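Local atomic coordinates of Glyoxalase/bleomycin resisance protein/dioxygenase (Streptomyces sp. CB03234, PDB entry 5UJP), a protein that is a member of the glyoxalase/bleomycin resistance/dioxygenase (VOC) superfamily that binds calcium and riboflavin and may act as a dioxygenase. Residues Asp72-Asp77 against Trp96-Met101; Ser63-Leu68 against Gly107-Leu112; Arg37-Ala42 against Leu50-Trp55. All coordinates share one frame; numbering follows the deposited sequence.

Contact 1 of 3, residues Asp72-Asp77 against Trp96-Met101; sequences DDVDAD and WGRQAM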
loop_
_atom_site.group_PDB
_atom_site.type_symbol
_atom_site.label_atom_id
_atom_site.label_comp_id
_atom_site.label_asym_id
_atom_site.label_seq_id
_atom_site.Cartn_x
_atom_site.Cartn_y
_atom_site.Cartn_z
ATOM N N ASP A 72 -9.091 3.764 -15.153
ATOM C CA ASP A 72 -9.853 3.323 -16.317
ATOM C C ASP A 72 -9.303 3.852 -17.615
ATOM O O ASP A 72 -9.753 3.402 -18.666
ATOM C CB ASP A 72 -11.326 3.693 -16.167
ATOM C CG ASP A 72 -11.974 2.970 -14.984
ATOM O OD1 ASP A 72 -11.495 1.866 -14.629
ATOM O OD2 ASP A 72 -12.927 3.511 -14.399
ATOM N N ASP A 73 -8.340 4.763 -17.574
ATOM C CA ASP A 73 -7.781 5.341 -18.795
ATOM C C ASP A 73 -6.379 5.853 -18.481
ATOM O O ASP A 73 -6.176 7.027 -18.148
ATOM C CB ASP A 73 -8.683 6.461 -19.307
ATOM C CG ASP A 73 -8.273 6.972 -20.661
ATOM O OD1 ASP A 73 -7.137 6.695 -21.090
ATOM O OD2 ASP A 73 -9.110 7.673 -21.280
ATOM N N VAL A 74 -5.395 4.969 -18.550
ATOM C CA VAL A 74 -4.037 5.376 -18.173
ATOM C C VAL A 74 -3.456 6.398 -19.153
ATOM O O VAL A 74 -2.678 7.266 -18.746
ATOM C CB VAL A 74 -3.118 4.146 -17.984
ATOM C CG1 VAL A 74 -2.885 3.397 -19.327
ATOM C CG2 VAL A 74 -1.825 4.546 -17.349
ATOM N N ASP A 75 -3.806 6.318 -20.436
ATOM C CA ASP A 75 -3.295 7.305 -21.393
ATOM C C ASP A 75 -3.799 8.704 -21.065
ATOM O O ASP A 75 -3.044 9.694 -21.175
ATOM C CB ASP A 75 -3.647 6.887 -22.821
ATOM C CG ASP A 75 -2.907 5.625 -23.230
ATOM O OD1 ASP A 75 -3.320 4.523 -22.839
ATOM O OD2 ASP A 75 -1.877 5.727 -23.910
ATOM N N ALA A 76 -5.082 8.823 -20.689
ATOM C CA ALA A 76 -5.611 10.125 -20.283
ATOM C C ALA A 76 -4.903 10.643 -19.054
ATOM O O ALA A 76 -4.568 11.831 -18.972
ATOM C CB ALA A 76 -7.100 10.027 -19.995
ATOM N N ASP A 77 -4.700 9.770 -18.071
ATOM C CA ASP A 77 -4.009 10.189 -16.863
ATOM C C ASP A 77 -2.609 10.697 -17.187
ATOM O O ASP A 77 -2.177 11.729 -16.642
ATOM C CB ASP A 77 -3.892 9.010 -15.902
ATOM C CG ASP A 77 -5.235 8.572 -15.338
ATOM O OD1 ASP A 77 -6.216 9.341 -15.392
ATOM O OD2 ASP A 77 -5.286 7.427 -14.845
ATOM N N TRP A 96 -0.775 -7.925 -18.103
ATOM C CA TRP A 96 -1.734 -7.734 -17.018
ATOM C C TRP A 96 -2.409 -6.367 -17.038
ATOM O O TRP A 96 -3.054 -5.985 -16.057
ATOM C CB TRP A 96 -1.075 -8.024 -15.664
ATOM C CG TRP A 96 -0.472 -9.410 -15.628
ATOM C CD1 TRP A 96 0.848 -9.726 -15.752
ATOM C CD2 TRP A 96 -1.174 -10.662 -15.500
ATOM N NE1 TRP A 96 1.018 -11.089 -15.696
ATOM C CE2 TRP A 96 -0.205 -11.688 -15.543
ATOM C CE3 TRP A 96 -2.523 -11.013 -15.348
ATOM C CZ2 TRP A 96 -0.539 -13.044 -15.443
ATOM C CZ3 TRP A 96 -2.859 -12.366 -15.243
ATOM C CH2 TRP A 96 -1.868 -13.363 -15.290
ATOM N N GLY A 97 -2.305 -5.634 -18.133
ATOM C CA GLY A 97 -2.833 -4.299 -18.205
ATOM C C GLY A 97 -1.798 -3.324 -18.716
ATOM O O GLY A 97 -0.640 -3.655 -18.942
ATOM N N ARG A 98 -2.240 -2.100 -18.891
ATOM C CA ARG A 98 -1.450 -1.043 -19.483
ATOM C C ARG A 98 -1.105 -0.070 -18.369
ATOM O O ARG A 98 -2.004 0.426 -17.691
ATOM C CB ARG A 98 -2.285 -0.372 -20.558
ATOM C CG ARG A 98 -1.568 0.728 -21.338
ATOM C CD ARG A 98 -2.360 1.087 -22.630
ATOM N NE ARG A 98 -1.805 2.275 -23.291
ATOM C CZ ARG A 98 -0.756 2.254 -24.092
ATOM N NH1 ARG A 98 -0.146 1.093 -24.347
ATOM N NH2 ARG A 98 -0.310 3.388 -24.636
ATOM N N GLN A 99 0.182 0.170 -18.155
ATOM C CA GLN A 99 0.577 0.810 -16.902
ATOM C C GLN A 99 1.522 1.976 -17.116
ATOM O O GLN A 99 2.189 2.091 -18.132
ATOM C CB GLN A 99 1.179 -0.171 -15.888
ATOM C CG GLN A 99 2.504 -0.678 -16.223
ATOM C CD GLN A 99 3.033 -1.631 -15.119
ATOM O OE1 GLN A 99 4.105 -1.431 -14.557
ATOM N NE2 GLN A 99 2.246 -2.626 -14.784
ATOM N N ALA A 100 1.583 2.837 -16.107
ATOM C CA ALA A 100 2.519 3.941 -16.143
ATOM C C ALA A 100 2.910 4.286 -14.723
ATOM O O ALA A 100 2.217 3.935 -13.765
ATOM C CB ALA A 100 1.880 5.181 -16.760
HETATM N N MSE A 101 4.056 4.974 -14.577
HETATM C CA MSE A 101 4.548 5.368 -13.259
HETATM C C MSE A 101 4.804 6.856 -13.266
HETATM O O MSE A 101 5.214 7.412 -14.290
HETATM C CB MSE A 101 5.866 4.640 -12.970
HETATM C CG MSE A 101 5.930 3.239 -13.548
HETATM SE SE MSE A 101 4.598 2.025 -12.773
HETATM C CE MSE A 101 5.292 1.967 -10.956
#

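Contact 2 of 3, residues Ser63-Leu68 against Gly107-Leu112; sequences SLRGLL and GNVIGL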
loop_
_atom_site.group_PDB
_atom_site.type_symbol
_atom_site.label_atom_id
_atom_site.label_comp_id
_atom_site.label_asym_id
_atom_site.label_seq_id
_atom_site.Cartn_x
_atom_site.Cartn_y
_atom_site.Cartn_z
ATOM N N SER A 63 10.546 7.237 -0.528
ATOM C CA SER A 63 11.066 5.880 -0.616
ATOM C C SER A 63 10.063 4.875 -1.160
ATOM O O SER A 63 10.452 3.733 -1.433
ATOM C CB SER A 63 11.574 5.410 0.746
ATOM O OG SER A 63 10.509 5.377 1.685
ATOM N N LEU A 64 8.814 5.272 -1.398
ATOM C CA LEU A 64 7.805 4.320 -1.783
ATOM C C LEU A 64 8.016 3.820 -3.207
ATOM O O LEU A 64 8.203 4.606 -4.146
ATOM C CB LEU A 64 6.416 4.931 -1.630
ATOM C CG LEU A 64 5.268 4.066 -2.114
ATOM C CD1 LEU A 64 5.212 2.803 -1.299
ATOM C CD2 LEU A 64 3.934 4.811 -2.008
ATOM N N ARG A 65 7.926 2.496 -3.388
ATOM C CA ARG A 65 7.994 1.892 -4.708
ATOM C C ARG A 65 6.988 0.757 -4.765
ATOM O O ARG A 65 6.552 0.243 -3.733
ATOM C CB ARG A 65 9.378 1.265 -4.968
ATOM C CG ARG A 65 10.567 2.250 -4.845
ATOM C CD ARG A 65 10.687 3.196 -6.015
ATOM N NE ARG A 65 11.885 4.048 -5.902
ATOM C CZ ARG A 65 11.960 5.186 -5.198
ATOM N NH1 ARG A 65 10.921 5.595 -4.462
ATOM N NH2 ARG A 65 13.114 5.842 -5.138
ATOM N N GLY A 66 6.717 0.270 -5.990
ATOM C CA GLY A 66 5.986 -0.978 -6.125
ATOM C C GLY A 66 4.498 -0.884 -5.816
ATOM O O GLY A 66 3.882 -1.908 -5.484
ATOM N N LEU A 67 3.911 0.309 -5.888
ATOM C CA LEU A 67 2.479 0.512 -5.662
ATOM C C LEU A 67 1.765 0.726 -7.005
ATOM O O LEU A 67 2.204 1.546 -7.823
ATOM C CB LEU A 67 2.294 1.744 -4.758
ATOM C CG LEU A 67 0.896 2.072 -4.247
ATOM C CD1 LEU A 67 0.964 2.459 -2.788
ATOM C CD2 LEU A 67 0.423 3.196 -5.054
ATOM N N LEU A 68 0.661 -0.008 -7.239
ATOM C CA LEU A 68 -0.169 0.174 -8.434
ATOM C C LEU A 68 -1.619 0.421 -8.020
ATOM O O LEU A 68 -2.180 -0.312 -7.203
ATOM C CB LEU A 68 -0.143 -1.077 -9.336
ATOM C CG LEU A 68 1.083 -1.447 -10.116
ATOM C CD1 LEU A 68 0.769 -2.782 -10.767
ATOM C CD2 LEU A 68 1.367 -0.379 -11.166
ATOM N N GLY A 107 9.933 11.903 -4.564
ATOM C CA GLY A 107 10.446 10.738 -5.248
ATOM C C GLY A 107 9.660 9.463 -5.039
ATOM O O GLY A 107 10.035 8.434 -5.609
ATOM N N ASN A 108 8.573 9.498 -4.267
ATOM C CA ASN A 108 7.711 8.315 -4.185
ATOM C C ASN A 108 7.162 8.008 -5.563
ATOM O O ASN A 108 6.747 8.914 -6.284
ATOM C CB ASN A 108 6.532 8.590 -3.243
ATOM C CG ASN A 108 6.954 8.807 -1.826
ATOM O OD1 ASN A 108 7.587 7.912 -1.230
ATOM N ND2 ASN A 108 6.585 9.952 -1.246
ATOM N N VAL A 109 7.156 6.738 -5.939
ATOM C CA VAL A 109 6.677 6.336 -7.260
ATOM C C VAL A 109 5.270 5.775 -7.106
ATOM O O VAL A 109 5.042 4.814 -6.337
ATOM C CB VAL A 109 7.590 5.272 -7.894
ATOM C CG1 VAL A 109 7.069 4.871 -9.286
ATOM C CG2 VAL A 109 9.015 5.798 -8.026
ATOM N N ILE A 110 4.339 6.356 -7.844
ATOM C CA ILE A 110 2.937 5.928 -7.869
ATOM C C ILE A 110 2.717 5.265 -9.221
ATOM O O ILE A 110 3.032 5.860 -10.253
ATOM C CB ILE A 110 1.972 7.120 -7.696
ATOM C CG1 ILE A 110 2.374 7.955 -6.455
ATOM C CG2 ILE A 110 0.524 6.627 -7.741
ATOM C CD1 ILE A 110 2.242 7.204 -5.134
ATOM N N GLY A 111 2.229 4.028 -9.224
ATOM C CA GLY A 111 1.901 3.327 -10.455
ATOM C C GLY A 111 0.408 3.354 -10.729
ATOM O O GLY A 111 -0.408 3.317 -9.811
ATOM N N LEU A 112 0.052 3.426 -12.017
ATOM C CA LEU A 112 -1.336 3.364 -12.474
ATOM C C LEU A 112 -1.416 2.210 -13.450
ATOM O O LEU A 112 -0.554 2.076 -14.316
ATOM C CB LEU A 112 -1.742 4.650 -13.217
ATOM C CG LEU A 112 -1.679 5.924 -12.383
ATOM C CD1 LEU A 112 -1.963 7.150 -13.295
ATOM C CD2 LEU A 112 -2.651 5.861 -11.249
HETATM O O HOH W 1 4.907 2.441 -7.651
#

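Contact 3 of 3, residues Arg37-Ala42 against Leu50-Trp55; sequences RWLQVA and LVLVDW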
loop_
_atom_site.group_PDB
_atom_site.type_symbol
_atom_site.label_atom_id
_atom_site.label_comp_id
_atom_site.label_asym_id
_atom_site.label_seq_id
_atom_site.Cartn_x
_atom_site.Cartn_y
_atom_site.Cartn_z
ATOM N N ARG A 37 -0.437 15.273 11.548
ATOM C CA ARG A 37 -1.503 15.709 10.652
ATOM C C ARG A 37 -1.978 14.539 9.799
ATOM O O ARG A 37 -1.183 13.942 9.066
ATOM C CB ARG A 37 -0.953 16.834 9.789
ATOM C CG ARG A 37 -1.924 17.377 8.773
ATOM C CD ARG A 37 -1.236 18.484 7.948
ATOM N NE ARG A 37 -2.098 19.049 6.927
ATOM C CZ ARG A 37 -1.696 19.989 6.087
ATOM N NH1 ARG A 37 -0.452 20.461 6.162
ATOM N NH2 ARG A 37 -2.524 20.462 5.173
ATOM N N TRP A 38 -3.265 14.188 9.924
ATOM C CA TRP A 38 -3.850 13.091 9.161
ATOM C C TRP A 38 -4.385 13.670 7.856
ATOM O O TRP A 38 -5.400 14.380 7.849
ATOM C CB TRP A 38 -4.952 12.381 9.963
ATOM C CG TRP A 38 -5.557 11.211 9.207
ATOM C CD1 TRP A 38 -6.618 11.237 8.318
ATOM C CD2 TRP A 38 -5.093 9.844 9.226
ATOM N NE1 TRP A 38 -6.863 9.964 7.841
ATOM C CE2 TRP A 38 -5.931 9.100 8.358
ATOM C CE3 TRP A 38 -4.057 9.183 9.892
ATOM C CZ2 TRP A 38 -5.762 7.731 8.153
ATOM C CZ3 TRP A 38 -3.907 7.820 9.706
ATOM C CH2 TRP A 38 -4.750 7.112 8.824
ATOM N N LEU A 39 -3.696 13.367 6.761
ATOM C CA LEU A 39 -3.955 13.951 5.447
ATOM C C LEU A 39 -4.192 12.775 4.508
ATOM O O LEU A 39 -3.249 12.042 4.180
ATOM C CB LEU A 39 -2.737 14.770 5.026
ATOM C CG LEU A 39 -2.794 15.418 3.632
ATOM C CD1 LEU A 39 -4.044 16.309 3.435
ATOM C CD2 LEU A 39 -1.477 16.193 3.367
ATOM N N GLN A 40 -5.449 12.582 4.104
ATOM C CA GLN A 40 -5.870 11.368 3.422
ATOM C C GLN A 40 -6.525 11.715 2.091
ATOM O O GLN A 40 -7.409 12.574 2.043
ATOM C CB GLN A 40 -6.834 10.579 4.312
ATOM C CG GLN A 40 -7.255 9.232 3.731
ATOM C CD GLN A 40 -8.157 8.477 4.675
ATOM O OE1 GLN A 40 -8.467 8.948 5.769
ATOM N NE2 GLN A 40 -8.621 7.342 4.243
ATOM N N VAL A 41 -6.106 11.028 1.022
ATOM C CA VAL A 41 -6.601 11.262 -0.336
ATOM C C VAL A 41 -6.965 9.935 -0.986
ATOM O O VAL A 41 -6.532 8.862 -0.569
ATOM C CB VAL A 41 -5.597 12.047 -1.202
ATOM C CG1 VAL A 41 -5.247 13.329 -0.484
ATOM C CG2 VAL A 41 -4.373 11.217 -1.521
ATOM N N ALA A 42 -7.790 10.008 -2.035
ATOM C CA ALA A 42 -8.120 8.776 -2.759
ATOM C C ALA A 42 -8.531 9.127 -4.177
ATOM O O ALA A 42 -9.191 10.155 -4.371
ATOM C CB ALA A 42 -9.281 8.012 -2.073
ATOM N N LEU A 50 -4.683 6.908 0.178
ATOM C CA LEU A 50 -3.299 7.176 0.559
ATOM C C LEU A 50 -3.331 8.186 1.694
ATOM O O LEU A 50 -4.043 9.187 1.619
ATOM C CB LEU A 50 -2.484 7.755 -0.623
ATOM C CG LEU A 50 -2.537 6.986 -1.942
ATOM C CD1 LEU A 50 -1.722 7.690 -3.044
ATOM C CD2 LEU A 50 -2.012 5.574 -1.712
ATOM N N VAL A 51 -2.545 7.938 2.728
ATOM C CA VAL A 51 -2.342 8.895 3.797
ATOM C C VAL A 51 -0.929 9.421 3.650
ATOM O O VAL A 51 0.039 8.651 3.570
ATOM C CB VAL A 51 -2.573 8.264 5.180
ATOM C CG1 VAL A 51 -2.566 9.354 6.261
ATOM C CG2 VAL A 51 -3.883 7.519 5.181
ATOM N N LEU A 52 -0.795 10.745 3.666
ATOM C CA LEU A 52 0.465 11.393 3.347
ATOM C C LEU A 52 1.119 11.734 4.676
ATOM O O LEU A 52 0.744 12.718 5.326
ATOM C CB LEU A 52 0.199 12.646 2.504
ATOM C CG LEU A 52 -0.683 12.403 1.273
ATOM C CD1 LEU A 52 -0.909 13.718 0.488
ATOM C CD2 LEU A 52 -0.077 11.341 0.325
ATOM N N VAL A 53 2.090 10.915 5.087
ATOM C CA VAL A 53 2.570 10.889 6.462
ATOM C C VAL A 53 4.032 11.323 6.544
ATOM O O VAL A 53 4.809 11.242 5.593
ATOM C CB VAL A 53 2.397 9.517 7.154
ATOM C CG1 VAL A 53 0.971 8.981 6.986
ATOM C CG2 VAL A 53 3.407 8.497 6.606
ATOM N N ASP A 54 4.427 11.742 7.747
ATOM C CA ASP A 54 5.822 12.094 7.960
ATOM C C ASP A 54 6.396 11.506 9.237
ATOM O O ASP A 54 7.453 11.975 9.691
ATOM C CB ASP A 54 6.066 13.615 7.848
ATOM C CG ASP A 54 5.292 14.413 8.902
ATOM O OD1 ASP A 54 4.518 13.821 9.675
ATOM O OD2 ASP A 54 5.432 15.665 8.936
ATOM N N TRP A 55 5.736 10.502 9.821
ATOM C CA TRP A 55 6.081 10.013 11.152
ATOM C C TRP A 55 6.565 8.561 11.211
ATOM O O TRP A 55 6.676 8.011 12.311
ATOM C CB TRP A 55 4.899 10.201 12.107
ATOM C CG TRP A 55 3.624 9.566 11.639
ATOM C CD1 TRP A 55 3.272 8.242 11.717
ATOM C CD2 TRP A 55 2.496 10.255 11.094
ATOM N NE1 TRP A 55 1.991 8.062 11.187
ATOM C CE2 TRP A 55 1.500 9.289 10.810
ATOM C CE3 TRP A 55 2.237 11.604 10.800
ATOM C CZ2 TRP A 55 0.261 9.633 10.271
ATOM C CZ3 TRP A 55 1.022 11.932 10.251
ATOM C CH2 TRP A 55 0.052 10.950 9.975
HETATM O O HOH W 2 2.306 15.446 10.742
HETATM O O HOH W 3 -1.160 12.126 7.266
#

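Contact 1 of 3, residues Asp72-Asp77 against Trp96-Met101
The first turn of helix 74-83 lies against strand 97-103, the closest CA pair, Val74 and Gln99, being 6.6 Å apart. In this second βαβββ module of the vicinal oxygen chelate fold, the helix packs on one face of the four-stranded sheet, the face that carries Arg98 and Ala100. Val74 points toward the strand and sets one methyl on each of these two residues. Its CG1, in the crowded position between the backbone N and the carbonyl carbon (chi1 66°), rests on the aliphatic part of Arg98, 3.6 Å from Arg98 CG, while CG2 reaches the methyl of Ala100. Leu112 and Pro91 of the flanking strands also touch Val74. Next to it, Arg98 leaves the strand with CG anti to the backbone N and an extended chain, so that its guanidinium arrives beside Asp75. The two groups meet side-on and nearly coplanar, 5° apart, in a bidentate salt bridge in which each carboxylate oxygen offers its syn lone pair. With Asn93 OD1 accepting from NH1, the guanidinium is fixed in rotation. Gln99, a riboflavin-binding residue in another structure of this protein, points away from the helix. Asp73 is the N-cap, its OD1 taking the N-H of Ala76 from above the carboxylate plane. In the salt bridge, Arg98 NE lies 2.7 Å from Asp75 OD1 and Arg98 NH2 2.9 Å from Asp75 OD2, both bonds nearly straight.

Contact 2 of 3, residues Ser63-Leu68 against Gly107-Leu112
One face of the Arg65 guanidinium is covered by Val109 CG2, and in the plane of the group NH1 donates to Leu64 O, which it meets from above the carbonyl plane. The contact is the parallel pairing of the first and last strands of the second βαβββ module of this vicinal oxygen chelate fold, together with the loops that lead into them. Arg65 starts away from Gly107-Leu112, but a bend at chi2 (-75°) folds it back so that Arg65 CD also lies against Val109 CG2, at 3.7 Å. NH1 has a further acceptor in Gly62 O, and Phe56 of the second subunit packs on the same side chain. Leu64 O is gripped twice, since Val109 N donates to it as well, almost straight (176°). Leu64 N donates to Asn108 OD1 at 2.9 Å, in the plane of the amide carbonyl, while Asn108 ND2 is held by Asp104 OD2 and Pro8 O, so both ends of the amide are fixed. Around Gly66 the two segments separate and a water bridges them, donating to Leu67 O and Val109 O. Strand pairing is clear at Leu68 and Gly111, whose CA atoms are 4.3 Å apart; Leu68 CD2 lies 3.8 Å from Gly111 CA, which carries no side chain. Leu68 also pairs antiparallel with a strand of the second subunit, so the sheet continues across the dimer interface. Leu67 O accepts from Gly111 N at 2.9 Å, in the carbonyl plane, though the hydrogen bond is bent, with an N-H...O angle of 131°.

Contact 3 of 3, residues Arg37-Ala42 against Leu50-Trp55
Trp38 lays its six-membered ring over Val51, whose CG1 stands 3.7 Å from the ring centroid and only 3° off the normal, a nearly ideal CH-pi contact. Val51 CG2 reaches farther along the ring to Trp38 CZ2, at 3.5 Å. Trp38 has CG anti to the backbone N, and its indole is locked in rotation by Trp38 NE1, which donates nearly in the ring plane to Gln40 OE1 at 2.8 Å; the extended Gln40 chain presents that oxygen, and its NE2 is held by Ser49 OG. On the opposite face of the sheet Leu39 and Leu52 cross obliquely, Leu39 CD2 lying 3.8 Å from Leu52 CD1, and Val41 CG2 packs against Leu50 CB. Trp55, with CG in the crowded position (chi1 55°), turns its ring edge to the Arg37 backbone and covers Val53 CB with a face. Between the two layers of side chains the antiparallel hairpin pairs Val41 with Leu50 through two bonds, and Leu52 N donates to Leu39 O. Toward the start of strand 37-42, before Leu39, the strands splay and a water takes over, accepting from Leu39 N and donating to Arg37 O and Leu52 O. The hairpin forms the middle of the first module's sheet, between strands 3-8 and 26-30: Leu4 packs on Trp38, Gln40 and Val51, whereas Val20 and Tyr19 of helix 12-23 cover Val41 and Leu52 on the other face.

Overall arrangement
From the N terminus, contact 3 closes first, a short hairpin joining the two central strands of the first sheet, which strands 3-8 and 26-30 flank. The chain then passes into the second module, where contact 2 closes the longest loop by setting strand 67-70 beside strand 109-113. Contact 1 is nested inside that loop and brings the start of helix 74-83 onto strand 97-103. Contacts 1 and 2 meet directly, because strands 97-103 and 109-113 are neighbours in one sheet and Leu112 of contact 2 touches residues of contact 1. Contact 3 lies in series before them, on the opposite side of the chain's centre from contact 1, their centres about 24 Å apart.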